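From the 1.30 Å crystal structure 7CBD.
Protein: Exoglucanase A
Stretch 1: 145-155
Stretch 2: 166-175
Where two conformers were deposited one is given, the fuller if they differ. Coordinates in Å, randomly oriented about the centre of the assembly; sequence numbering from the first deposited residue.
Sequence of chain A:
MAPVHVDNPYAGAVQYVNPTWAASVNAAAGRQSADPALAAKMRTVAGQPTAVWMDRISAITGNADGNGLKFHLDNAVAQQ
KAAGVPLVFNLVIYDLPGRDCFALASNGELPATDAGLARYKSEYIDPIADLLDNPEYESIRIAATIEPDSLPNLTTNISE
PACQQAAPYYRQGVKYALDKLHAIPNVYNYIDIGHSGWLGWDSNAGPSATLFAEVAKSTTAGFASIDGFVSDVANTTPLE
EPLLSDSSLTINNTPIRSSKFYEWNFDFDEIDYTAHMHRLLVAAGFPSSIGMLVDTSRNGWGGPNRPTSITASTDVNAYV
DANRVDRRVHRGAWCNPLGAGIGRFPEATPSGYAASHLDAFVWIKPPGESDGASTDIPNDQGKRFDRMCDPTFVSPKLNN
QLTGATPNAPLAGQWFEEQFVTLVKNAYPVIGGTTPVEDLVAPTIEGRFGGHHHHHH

Stretch 1, residues 145-155: TIEPDSLPNLT
Stretch 2, residues 166-175: AAPYYRQGVK

Residues 145-155 leave a strand at Ile146, pass through a loop and a type I turn from Ser150 to Asn153, and pack against one flank of the helix 166-175. The two run in opposite senses: CA of Ile146 lies 7.5 Å from CA of Val174, CA of Leu151 6.4 Å from CA of Tyr170, and CA of Leu154 6.2 Å from CA of Ala167. No hydrogen bond crosses between them; the contact, which buries 436 Å² summed over both sides, consists largely of apolar packing.

The helix is regular from Tyr170 N, which bonds Ala166 O at 2.8 Å, onward; it is kinked at Pro168 and Tyr169, and proline, lacking an amide hydrogen, suits such a place. Ala167, Tyr170, Arg171 and Val174, spaced three and four apart, form the contacting flank. Gly173 has no side chain; an ideal CB there would lie only 2.8 Å from Tyr169 O.

The loop is shaped by its own bonds. Glu147 (phi/psi 55/73) and Asp149 (58/42) take positive phi, and Ser150 (-119/-93, chi1 p) turns its OG back to Glu147 O at 2.7 Å. Asn153 N closes the turn on Ser150 O at 3.0 Å. Asn153, chi1 m, also gives ND2 to Ser150 O at 3.0 Å and to Asp149 OD1 at 3.2 Å, so its short amide braces the loop from within.

Tyr170 (chi1 m, chi2 -175°) is the main bump, its ring entering the hollow made by the turn. Ser150 CB covers one ring face, 4.1 Å from Tyr170 CD1, while Ser150 O comes within 3.4 Å of Tyr170 CE1. Serine thus meets the ring with its CB while its OG is engaged with Glu147 O. Leu154 CD2 meets the ring obliquely, 3.8 Å from Tyr170 CD1, and the phenol OH is hydrogen-bonded elsewhere in the structure.

The leucines supply the reciprocal bumps. Leu154 (m, t) points toward the helix and sets CD2 3.6 Å from both CA and CB of Ala167, where the short alanine leaves room for the methyl; its CD1 touches the aliphatic CG of Arg171 at 4.3 Å. Leu151 (m, t) leaves the backbone sideways, but its end comes nearer the helix: CD2 lies 4.0 Å from Tyr170 CB, and CD1 4.1 Å from Val174 CG1.

Val174 (chi1 t) fills the remaining hollow with a compact fork. Its CG1 also meets Ile146 CG2 (Ile146 is m, m) at 4.2 Å, and its CG2 lies 4.4 Å from Glu147 CB, an apolar use of a residue whose carboxylate is satisfied elsewhere.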

# COMPACT_ATOMS: atom_id res chain seq x y z
N THR A 145 0.33 5.87 -7.80
CA THR A 145 -0.33 5.90 -6.50
C THR A 145 -0.01 7.23 -5.84
O THR A 145 1.16 7.54 -5.60
CB THR A 145 0.14 4.73 -5.64
OG1 THR A 145 -0.42 3.50 -6.13
CG2 THR A 145 -0.31 4.91 -4.19
N ILE A 146 -1.04 8.03 -5.56
CA ILE A 146 -0.86 9.43 -5.16
C ILE A 146 -0.90 9.53 -3.64
O ILE A 146 -1.98 9.49 -3.02
CB ILE A 146 -1.90 10.35 -5.81
CG1 ILE A 146 -1.97 10.17 -7.33
CG2 ILE A 146 -1.60 11.80 -5.45
CD1 ILE A 146 -0.68 10.47 -8.05
N GLU A 147 0.27 9.70 -3.04
CA GLU A 147 0.51 10.14 -1.67
C GLU A 147 -0.21 9.31 -0.61
O GLU A 147 -1.17 9.77 0.02
CB GLU A 147 0.24 11.65 -1.53
CG GLU A 147 1.19 12.50 -2.37
CD GLU A 147 2.62 12.57 -1.83
OE1 GLU A 147 2.88 12.13 -0.69
OE2 GLU A 147 3.50 13.07 -2.57
N PRO A 148 0.28 8.10 -0.36
CA PRO A 148 -0.23 7.32 0.78
C PRO A 148 -0.14 8.11 2.08
O PRO A 148 0.71 8.98 2.25
CB PRO A 148 0.71 6.10 0.81
CG PRO A 148 1.21 5.99 -0.61
CD PRO A 148 1.33 7.39 -1.10
N ASP A 149 -1.05 7.79 3.01
CA ASP A 149 -1.03 8.38 4.35
C ASP A 149 -1.11 9.90 4.34
O ASP A 149 -0.41 10.58 5.10
CB ASP A 149 0.19 7.90 5.15
CG ASP A 149 0.11 8.29 6.61
OD1 ASP A 149 -1.02 8.40 7.14
OD2 ASP A 149 1.18 8.52 7.23
N SER A 150 -1.97 10.46 3.48
CA SER A 150 -2.07 11.91 3.38
C SER A 150 -3.47 12.42 3.73
O SER A 150 -3.78 12.63 4.91
CB SER A 150 -1.60 12.43 2.01
OG SER A 150 -2.41 11.96 0.95
N LEU A 151 -4.33 12.58 2.72
CA LEU A 151 -5.57 13.33 2.90
C LEU A 151 -6.47 12.86 4.03
O LEU A 151 -7.05 13.72 4.72
CB LEU A 151 -6.34 13.44 1.58
CG LEU A 151 -5.67 14.32 0.52
CD1 LEU A 151 -6.29 14.07 -0.85
CD2 LEU A 151 -5.77 15.79 0.88
N PRO A 152 -6.66 11.56 4.28
CA PRO A 152 -7.56 11.16 5.37
C PRO A 152 -7.08 11.56 6.76
O PRO A 152 -7.88 11.50 7.70
CB PRO A 152 -7.64 9.64 5.22
CG PRO A 152 -7.31 9.38 3.77
CD PRO A 152 -6.25 10.40 3.46
N ASN A 153 -5.82 11.95 6.93
CA ASN A 153 -5.41 12.52 8.21
C ASN A 153 -6.18 13.80 8.51
O ASN A 153 -6.33 14.16 9.68
CB ASN A 153 -3.92 12.85 8.18
CG ASN A 153 -3.06 11.63 8.29
OD1 ASN A 153 -2.98 11.01 9.35
ND2 ASN A 153 -2.40 11.27 7.20
N LEU A 154 -6.68 14.48 7.48
CA LEU A 154 -7.32 15.77 7.68
C LEU A 154 -8.73 15.65 8.24
O LEU A 154 -9.28 16.65 8.71
CB LEU A 154 -7.30 16.58 6.37
CG LEU A 154 -5.93 16.71 5.69
CD1 LEU A 154 -6.01 17.68 4.52
CD2 LEU A 154 -4.82 17.11 6.67
N THR A 155 -9.32 14.45 8.21
CA THR A 155 -10.65 14.22 8.74
C THR A 155 -10.67 13.28 9.94
O THR A 155 -11.73 13.09 10.54
CB THR A 155 -11.55 13.63 7.66
OG1 THR A 155 -10.86 12.52 7.05
CG2 THR A 155 -11.87 14.67 6.60
N ALA A 166 -0.07 20.60 8.23
CA ALA A 166 0.11 19.95 6.94
C ALA A 166 -1.09 20.13 6.03
O ALA A 166 -0.94 20.07 4.80
CB ALA A 166 0.40 18.46 7.14
N ALA A 167 -2.28 20.35 6.60
CA ALA A 167 -3.53 20.36 5.84
C ALA A 167 -3.49 21.21 4.57
O ALA A 167 -3.82 20.67 3.50
CB ALA A 167 -4.71 20.73 6.75
N PRO A 168 -3.12 22.49 4.60
CA PRO A 168 -3.11 23.24 3.34
C PRO A 168 -2.12 22.70 2.34
O PRO A 168 -2.36 22.76 1.13
CB PRO A 168 -2.77 24.67 3.78
CG PRO A 168 -2.08 24.51 5.09
CD PRO A 168 -2.74 23.34 5.75
N TYR A 169 -1.02 22.11 2.81
CA TYR A 169 -0.01 21.58 1.90
C TYR A 169 -0.42 20.24 1.32
O TYR A 169 -0.08 19.95 0.17
CB TYR A 169 1.34 21.52 2.60
CG TYR A 169 1.73 22.88 3.11
CD1 TYR A 169 2.02 23.90 2.21
CD2 TYR A 169 1.76 23.16 4.46
CE1 TYR A 169 2.36 25.16 2.66
CE2 TYR A 169 2.10 24.41 4.91
CZ TYR A 169 2.40 25.41 4.01
OH TYR A 169 2.73 26.66 4.45
N TYR A 170 -1.17 19.41 2.06
CA TYR A 170 -1.71 18.20 1.45
C TYR A 170 -2.70 18.56 0.35
O TYR A 170 -2.66 17.99 -0.74
CB TYR A 170 -2.41 17.33 2.50
CG TYR A 170 -1.53 16.60 3.49
CD1 TYR A 170 -2.11 15.72 4.39
CD2 TYR A 170 -0.15 16.79 3.56
CE1 TYR A 170 -1.35 15.04 5.33
CE2 TYR A 170 0.63 16.11 4.50
CZ TYR A 170 0.01 15.24 5.39
OH TYR A 170 0.74 14.57 6.35
N ARG A 171 -3.58 19.53 0.62
CA ARG A 171 -4.56 19.91 -0.39
C ARG A 171 -3.88 20.50 -1.62
O ARG A 171 -4.19 20.12 -2.76
CB ARG A 171 -5.57 20.88 0.21
CG ARG A 171 -6.57 20.25 1.16
CD ARG A 171 -7.53 21.32 1.62
NE ARG A 171 -8.55 20.86 2.56
CZ ARG A 171 -9.78 20.50 2.21
NH1 ARG A 171 -10.14 20.49 0.93
NH2 ARG A 171 -10.65 20.14 3.14
N GLN A 172 -2.95 21.43 -1.41
CA GLN A 172 -2.32 22.10 -2.55
C GLN A 172 -1.32 21.18 -3.24
O GLN A 172 -1.19 21.22 -4.47
CB GLN A 172 -1.67 23.40 -2.10
CG GLN A 172 -2.68 24.41 -1.54
CD GLN A 172 -2.03 25.58 -0.84
OE1 GLN A 172 -0.93 26.00 -1.19
NE2 GLN A 172 -2.72 26.12 0.16
N GLY A 173 -0.62 20.34 -2.47
CA GLY A 173 0.34 19.44 -3.07
C GLY A 173 -0.32 18.34 -3.88
O GLY A 173 0.13 18.02 -4.98
N VAL A 174 -1.40 17.76 -3.35
CA VAL A 174 -2.11 16.74 -4.12
C VAL A 174 -2.73 17.35 -5.37
O VAL A 174 -2.69 16.75 -6.45
CB VAL A 174 -3.13 15.98 -3.25
CG1 VAL A 174 -3.98 15.06 -4.12
CG2 VAL A 174 -2.41 15.16 -2.19
N LYS A 175 -3.30 18.56 -5.26
CA LYS A 175 -3.80 19.24 -6.46
C LYS A 175 -2.71 19.38 -7.51
O LYS A 175 -2.93 19.11 -8.70
CB LYS A 175 -4.38 20.62 -6.10
CG LYS A 175 -4.63 21.49 -7.34
CD LYS A 175 -5.16 22.88 -7.01
CE LYS A 175 -4.93 23.86 -8.19
NZ LYS A 175 -5.62 23.47 -9.47